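Local coordinates for protein transcriptional regulator, putative (Pseudomonas syringae pv. tomato, PDB 2R5F) that probably regulates transcription as a SorC-family DNA-binding factor, its putative sugar-binding domain probably sensing a carbohydrate, at residues Thr53-Gln58 with Gln84-Val89. Residues are numbered along the deposited sequence; the frame is centred on the assembly and turned at random.
Sequences TSLSAQ and QSAQEV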
loop_
_atom_site.group_PDB
_atom_site.type_symbol
_atom_site.label_atom_id
_atom_site.label_comp_id
_atom_site.label_asym_id
_atom_site.label_seq_id
_atom_site.Cartn_x
_atom_site.Cartn_y
_atom_site.Cartn_z
ATOM N N THR A 53 8.000 7.562 12.245
ATOM C CA THR A 53 9.317 7.254 12.767
ATOM C C THR A 53 10.308 6.742 11.716
ATOM O O THR A 53 11.513 6.729 11.948
ATOM C CB THR A 53 9.237 6.294 13.983
ATOM O OG1 THR A 53 8.927 4.965 13.557
ATOM C CG2 THR A 53 8.175 6.770 14.991
ATOM N N SER A 54 9.790 6.333 10.559
ATOM C CA SER A 54 10.599 5.681 9.525
ATOM C C SER A 54 10.606 6.440 8.222
ATOM O O SER A 54 11.219 5.996 7.268
ATOM C CB SER A 54 10.128 4.239 9.273
ATOM O OG SER A 54 10.130 3.493 10.486
ATOM N N LEU A 55 9.926 7.580 8.172
ATOM C CA LEU A 55 9.958 8.417 6.971
ATOM C C LEU A 55 11.099 9.418 6.974
ATOM O O LEU A 55 11.411 10.052 8.000
ATOM C CB LEU A 55 8.610 9.136 6.749
ATOM C CG LEU A 55 8.338 9.931 5.460
ATOM C CD1 LEU A 55 8.445 9.051 4.182
ATOM C CD2 LEU A 55 6.970 10.610 5.579
ATOM N N SER A 56 11.717 9.547 5.804
ATOM C CA SER A 56 12.802 10.489 5.561
ATOM C C SER A 56 12.278 11.653 4.698
ATOM O O SER A 56 11.349 11.470 3.907
ATOM C CB SER A 56 13.934 9.777 4.831
ATOM O OG SER A 56 14.816 10.711 4.222
ATOM N N ALA A 57 12.890 12.829 4.837
ATOM C CA ALA A 57 12.491 14.011 4.070
ATOM C C ALA A 57 12.876 13.872 2.599
ATOM O O ALA A 57 12.335 14.577 1.739
ATOM C CB ALA A 57 13.086 15.277 4.669
ATOM N N GLN A 58 13.794 12.946 2.326
ATOM C CA GLN A 58 14.265 12.642 0.977
ATOM C C GLN A 58 13.372 11.639 0.233
ATOM O O GLN A 58 13.504 11.476 -0.984
ATOM C CB GLN A 58 15.700 12.120 1.033
ATOM C CG GLN A 58 16.761 13.096 0.540
ATOM C CD GLN A 58 16.639 14.487 1.158
ATOM O OE1 GLN A 58 16.908 14.684 2.349
ATOM N NE2 GLN A 58 16.248 15.460 0.341
ATOM N N GLN A 84 8.730 20.333 5.979
ATOM C CA GLN A 84 8.620 19.299 4.930
ATOM C C GLN A 84 9.069 17.889 5.392
ATOM O O GLN A 84 10.192 17.696 5.864
ATOM C CB GLN A 84 9.348 19.746 3.656
ATOM C CG GLN A 84 8.962 18.966 2.403
ATOM C CD GLN A 84 9.445 19.619 1.116
ATOM O OE1 GLN A 84 10.125 20.644 1.148
ATOM N NE2 GLN A 84 9.088 19.036 -0.027
ATOM N N SER A 85 8.169 16.919 5.274
ATOM C CA SER A 85 8.439 15.557 5.748
ATOM C C SER A 85 8.667 14.550 4.619
ATOM O O SER A 85 8.928 13.379 4.879
ATOM C CB SER A 85 7.299 15.092 6.652
ATOM O OG SER A 85 6.929 16.126 7.560
ATOM N N ALA A 86 8.542 15.000 3.373
ATOM C CA ALA A 86 8.811 14.169 2.210
ATOM C C ALA A 86 9.014 15.038 0.999
ATOM O O ALA A 86 8.611 16.192 1.001
ATOM C CB ALA A 86 7.659 13.152 1.962
ATOM N N GLN A 87 9.622 14.480 -0.048
ATOM C CA GLN A 87 9.743 15.166 -1.351
ATOM C C GLN A 87 8.434 15.290 -2.163
ATOM O O GLN A 87 8.170 16.339 -2.729
ATOM C CB GLN A 87 10.826 14.502 -2.219
ATOM C CG GLN A 87 12.231 14.592 -1.653
ATOM C CD GLN A 87 12.627 16.028 -1.408
ATOM O OE1 GLN A 87 13.008 16.738 -2.331
ATOM N NE2 GLN A 87 12.505 16.472 -0.167
ATOM N N GLU A 88 7.621 14.239 -2.222
ATOM C CA GLU A 88 6.342 14.286 -2.956
ATOM C C GLU A 88 5.471 13.071 -2.602
ATOM O O GLU A 88 5.967 12.097 -2.041
ATOM C CB GLU A 88 6.602 14.302 -4.467
ATOM C CG GLU A 88 7.473 13.109 -4.918
ATOM C CD GLU A 88 7.873 13.125 -6.379
ATOM O OE1 GLU A 88 7.000 13.345 -7.241
ATOM O OE2 GLU A 88 9.056 12.854 -6.675
ATOM N N VAL A 89 4.180 13.157 -2.921
ATOM C CA VAL A 89 3.242 12.061 -2.800
ATOM C C VAL A 89 2.629 11.903 -4.193
ATOM O O VAL A 89 2.054 12.848 -4.731
ATOM C CB VAL A 89 2.150 12.362 -1.751
ATOM C CG1 VAL A 89 1.086 11.239 -1.701
ATOM C CG2 VAL A 89 2.812 12.565 -0.378
#
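Gln87 reaches over to the backbone of Ala57 and supplies the one hydrogen bond between the two loops: NE2 donates to Ala57 O at 2.7 Å, fairly straight at 156°, with the donor tilted from the carbonyl plane. Gln87 CG, anti to its own carbonyl carbon (chi1 -64°), lies 3.4 Å from both Ala57 O and Gln58 O. The Gln58 side chain runs beside that of Gln87, pointing the same way, their amide planes 37° apart and their NE2 atoms 3.9 Å from each other. Deeper in, Leu55 CG and CD2 each lie 3.5 Å from Ser85 O, and CD2 just meets Ala86 CB; Ile61 of strand 60-63 touches both side chains. In the second shell, Ser56 OG accepts from Gln58 N at 3.1 Å, an ST turn that shapes the chain around Ala57, and Gln84 NE2 donates to Ala86 O. Beyond them, Gln87 with Asp59 and Glu88 with Ile61 are hydrogen-bonded through the backbone, where the parallel strands 60-63 and 88-94 of the Rossmann-like sheet begin to pair. Ser56 O and Ser85 O, two acceptors 3.2 Å apart, cannot bond and probably repel slightly, which leaves the Gln87 amide to tie the loops.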